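Local structure of fibronectin-binding protein (Streptococcus pyogenes, 5A0L) at residues N116-D120 against L121-L125; P174-E177 against A178-N182. The protein is a streptococcal surface adhesin that binds fibronectin and carries an N-terminal domain with an internal thioester, which mediates covalent attachment to the host. All coordinates share one frame; numbering follows the deposited sequence.

Contact 1: residues N116-D120 against L121-L125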
loop_
_atom_site.group_PDB
_atom_site.type_symbol
_atom_site.label_atom_id
_atom_site.label_comp_id
_atom_site.label_asym_id
_atom_site.label_seq_id
_atom_site.Cartn_x
_atom_site.Cartn_y
_atom_site.Cartn_z
ATOM N N ASN A 116 -13.356 -9.046 2.823
ATOM C CA ASN A 116 -13.792 -10.357 3.325
ATOM C C ASN A 116 -13.684 -11.419 2.248
ATOM O O ASN A 116 -14.169 -11.255 1.136
ATOM C CB ASN A 116 -15.247 -10.317 3.742
ATOM C CG ASN A 116 -15.493 -9.557 5.026
ATOM O OD1 ASN A 116 -14.577 -9.181 5.776
ATOM N ND2 ASN A 116 -16.790 -9.351 5.325
ATOM N N GLY A 117 -13.026 -12.525 2.595
ATOM C CA GLY A 117 -12.907 -13.661 1.691
ATOM C C GLY A 117 -11.814 -13.578 0.656
ATOM O O GLY A 117 -11.614 -14.514 -0.099
ATOM N N ILE A 118 -11.152 -12.427 0.562
ATOM C CA ILE A 118 -10.053 -12.252 -0.391
ATOM C C ILE A 118 -8.765 -12.752 0.262
ATOM O O ILE A 118 -8.435 -12.351 1.357
ATOM C CB ILE A 118 -9.932 -10.769 -0.842
ATOM C CG1 ILE A 118 -11.241 -10.291 -1.454
ATOM C CG2 ILE A 118 -8.792 -10.649 -1.829
ATOM C CD1 ILE A 118 -11.251 -8.838 -1.886
ATOM N N GLU A 119 -8.064 -13.646 -0.442
ATOM C CA GLU A 119 -6.821 -14.170 0.061
ATOM C C GLU A 119 -5.834 -13.023 0.284
ATOM O O GLU A 119 -5.837 -12.046 -0.473
ATOM C CB GLU A 119 -6.237 -15.188 -0.920
ATOM C CG GLU A 119 -7.082 -16.432 -1.086
ATOM C CD GLU A 119 -6.698 -17.313 -2.257
ATOM O OE1 GLU A 119 -5.665 -17.071 -2.923
ATOM O OE2 GLU A 119 -7.441 -18.277 -2.509
ATOM N N ASP A 120 -4.966 -13.149 1.280
ATOM C CA ASP A 120 -4.101 -12.043 1.694
ATOM C C ASP A 120 -3.342 -11.398 0.509
ATOM O O ASP A 120 -3.330 -10.174 0.392
ATOM C CB ASP A 120 -3.088 -12.497 2.726
ATOM C CG ASP A 120 -3.722 -12.883 4.048
ATOM O OD1 ASP A 120 -4.940 -12.706 4.244
ATOM O OD2 ASP A 120 -2.976 -13.407 4.885
ATOM N N LEU A 121 -2.702 -12.191 -0.342
ATOM C CA LEU A 121 -1.898 -11.574 -1.407
ATOM C C LEU A 121 -2.776 -10.853 -2.406
ATOM O O LEU A 121 -2.352 -9.837 -2.980
ATOM C CB LEU A 121 -1.020 -12.633 -2.080
ATOM C CG LEU A 121 0.149 -13.136 -1.230
ATOM C CD1 LEU A 121 0.761 -14.420 -1.803
ATOM C CD2 LEU A 121 1.227 -12.072 -1.043
ATOM N N ASN A 122 -3.974 -11.369 -2.659
ATOM C CA ASN A 122 -4.934 -10.665 -3.510
ATOM C C ASN A 122 -5.483 -9.381 -2.848
ATOM O O ASN A 122 -5.756 -8.402 -3.555
ATOM C CB ASN A 122 -6.091 -11.584 -3.899
ATOM C CG ASN A 122 -5.674 -12.693 -4.832
ATOM O OD1 ASN A 122 -4.755 -12.528 -5.632
ATOM N ND2 ASN A 122 -6.369 -13.840 -4.744
ATOM N N ALA A 123 -5.644 -9.412 -1.535
ATOM C CA ALA A 123 -6.154 -8.263 -0.799
ATOM C C ALA A 123 -5.102 -7.154 -0.824
ATOM O O ALA A 123 -5.439 -5.954 -0.962
ATOM C CB ALA A 123 -6.524 -8.654 0.606
ATOM N N ILE A 124 -3.837 -7.523 -0.636
ATOM C CA ILE A 124 -2.728 -6.554 -0.769
ATOM C C ILE A 124 -2.750 -5.975 -2.188
ATOM O O ILE A 124 -2.620 -4.761 -2.365
ATOM C CB ILE A 124 -1.397 -7.261 -0.450
ATOM C CG1 ILE A 124 -1.304 -7.584 1.040
ATOM C CG2 ILE A 124 -0.206 -6.404 -0.873
ATOM C CD1 ILE A 124 -0.195 -8.538 1.408
ATOM N N LEU A 125 -2.913 -6.814 -3.188
ATOM C CA LEU A 125 -2.904 -6.354 -4.571
ATOM C C LEU A 125 -4.029 -5.356 -4.840
ATOM O O LEU A 125 -3.813 -4.324 -5.515
ATOM C CB LEU A 125 -2.941 -7.541 -5.518
ATOM C CG LEU A 125 -2.887 -7.267 -6.997
ATOM C CD1 LEU A 125 -1.646 -6.471 -7.384
ATOM C CD2 LEU A 125 -2.927 -8.635 -7.721
HETATM O O HOH W 1 -5.926 -16.576 -5.880
#
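E119 and N122 meet side by side where the loop after helix 92-105 turns into helix 120-135, with E119 at the N-cap position. Their side chains point the same way, carboxylate and amide planes only 16° apart, and E119 OE1 stands 3.8 Å from N122 ND2. A water fills the bridge, donating to E119 OE1 at 3.0 Å and accepting from N122 ND2. The first-turn backbone bonds run from A123 N to E119 O (2.8 Å) and from I124 N to D120 O (2.9 Å, nearly straight at 169°). I118 closes the inner side: CG1 beside the backbone N (chi1 -57°) leaves CG2 anti to it, and that methyl is laid against N122 CB at 3.5 Å and against A123 CB at 3.9 Å. I118 also packs on L163 and A167 of helix 158-172, so the residue just ahead of the N-cap joins the two helices. I124, further along the turn, has CG1 3.4 Å from D120 O and reaches Q46 and Y48 of strand 45-49. Second-shell groups set the polar ends: Y32 OH bonds N122 OD1, while Q160 OE1 takes both N122 ND2 and the backbone N of E119. The buried N122 amide is thus held at both its oxygen and its nitrogen, which fixes its flip, and the water ties it to the exposed carboxylate of E119.

Contact 2: residues P174-E177 against A178-N182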
loop_
_atom_site.group_PDB
_atom_site.type_symbol
_atom_site.label_atom_id
_atom_site.label_comp_id
_atom_site.label_asym_id
_atom_site.label_seq_id
_atom_site.Cartn_x
_atom_site.Cartn_y
_atom_site.Cartn_z
ATOM N N PRO A 174 -15.328 8.195 -4.376
ATOM C CA PRO A 174 -15.014 9.442 -3.677
ATOM C C PRO A 174 -15.805 9.671 -2.400
ATOM O O PRO A 174 -15.368 10.451 -1.545
ATOM C CB PRO A 174 -15.343 10.533 -4.708
ATOM C CG PRO A 174 -16.352 9.886 -5.595
ATOM C CD PRO A 174 -15.918 8.436 -5.687
ATOM N N ASN A 175 -16.916 8.937 -2.231
ATOM C CA ASN A 175 -17.753 9.054 -1.043
ATOM C C ASN A 175 -17.504 7.983 0.005
ATOM O O ASN A 175 -18.284 7.858 0.940
ATOM C CB ASN A 175 -19.225 9.026 -1.454
ATOM C CG ASN A 175 -19.632 10.201 -2.320
ATOM O OD1 ASN A 175 -20.191 10.032 -3.419
ATOM N ND2 ASN A 175 -19.420 11.353 -1.818
ATOM N N LEU A 176 -16.382 7.267 -0.100
ATOM C CA LEU A 176 -16.082 6.162 0.819
ATOM C C LEU A 176 -16.248 6.598 2.278
ATOM O O LEU A 176 -16.872 5.902 3.092
ATOM C CB LEU A 176 -14.659 5.658 0.557
ATOM C CG LEU A 176 -14.112 4.615 1.543
ATOM C CD1 LEU A 176 -15.014 3.409 1.675
ATOM C CD2 LEU A 176 -12.722 4.194 1.127
ATOM N N GLU A 177 -15.623 7.715 2.662
ATOM C CA GLU A 177 -15.662 8.143 4.068
ATOM C C GLU A 177 -17.088 8.403 4.553
ATOM O O GLU A 177 -17.397 8.141 5.690
ATOM C CB GLU A 177 -14.767 9.373 4.288
ATOM C CG GLU A 177 -14.766 9.910 5.722
ATOM C CD GLU A 177 -15.879 10.881 6.055
ATOM O OE1 GLU A 177 -16.438 11.490 5.128
ATOM O OE2 GLU A 177 -16.179 11.026 7.265
ATOM N N ALA A 178 -17.920 8.979 3.680
ATOM C CA ALA A 178 -19.264 9.367 4.040
ATOM C C ALA A 178 -20.176 8.162 4.212
ATOM O O ALA A 178 -21.036 8.165 5.088
ATOM C CB ALA A 178 -19.847 10.302 2.977
ATOM N N THR A 179 -20.019 7.146 3.358
ATOM C CA THR A 179 -20.931 6.018 3.361
ATOM C C THR A 179 -20.480 4.801 4.194
ATOM O O THR A 179 -21.317 3.967 4.588
ATOM C CB THR A 179 -21.218 5.576 1.929
ATOM O OG1 THR A 179 -20.001 5.209 1.297
ATOM C CG2 THR A 179 -21.848 6.693 1.123
ATOM N N ALA A 180 -19.200 4.693 4.505
ATOM C CA ALA A 180 -18.722 3.567 5.293
ATOM C C ALA A 180 -19.294 3.693 6.700
ATOM O O ALA A 180 -19.262 4.748 7.304
ATOM C CB ALA A 180 -17.224 3.577 5.342
ATOM N N ALA A 181 -19.813 2.591 7.234
ATOM C CA ALA A 181 -20.364 2.663 8.570
ATOM C C ALA A 181 -19.315 2.843 9.657
ATOM O O ALA A 181 -19.499 3.569 10.637
ATOM C CB ALA A 181 -21.210 1.440 8.841
ATOM N N ASN A 182 -18.221 2.094 9.531
ATOM C CA ASN A 182 -17.141 2.151 10.522
ATOM C C ASN A 182 -16.119 3.202 10.050
ATOM O O ASN A 182 -15.495 3.039 9.002
ATOM C CB ASN A 182 -16.520 0.775 10.707
ATOM C CG ASN A 182 -17.516 -0.239 11.247
ATOM O OD1 ASN A 182 -18.307 0.069 12.158
ATOM N ND2 ASN A 182 -17.537 -1.425 10.661
#
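N175 O, at the N-cap position, points into a single short helical turn and accepts T179 N at 3.1 Å almost head-on (C=O...N angle 171°) and, more weakly, A178 N at 3.0 Å with an N-H...O angle of only 122°. One residue on, A180 N bonds L176 O at 3.0 Å, somewhat tilted from the carbonyl plane. Among the side chains, A180 CB settles 3.3 Å from that same L176 O, and makes a small apolar touch with L176 CD1 at 4.3 Å on the inner side of the turn. This is helix 176-179, a brief segment following helix 158-172; the side chain of N175 makes no capping bond, and A180 is where the chain leaves helical angles. With chi1 at 59° the T179 hydroxyl tucks in next to both its own N and C, which brings OG1 back over the turn to 3.2 Å from N175 O. E177 bends sharply beyond CB, and its OE1 folds back to 3.7 Å from A178 CA. Outward, L176 is buried against N101 and N105 of helix 92-105 and F114, E177 lies on K97 and N101, and K183 NZ bonds the carbonyls of both E177 and A180.

Contact 1 is the start of a long helix, contact 2 a whole short one with its exit, and they differ in depth and in what they join. In contact 1 four of the seven touching residues are buried; I118 and N122 pack on helix 158-172, I124 on strand 45-49 of the barrel. Contact 2 lies farther from the centre of the chain, with three of six touching residues exposed and helix 92-105 beneath it. The centres of contact 1 and contact 2 are 21 Å apart, without touching. Side-chain amide and water bonds enrich contact 1, whereas contact 2 is held across its segments by backbone bonds. One zinc ion lies about 4 Å from the side chain of N175; another lies about 11 Å from that of L121.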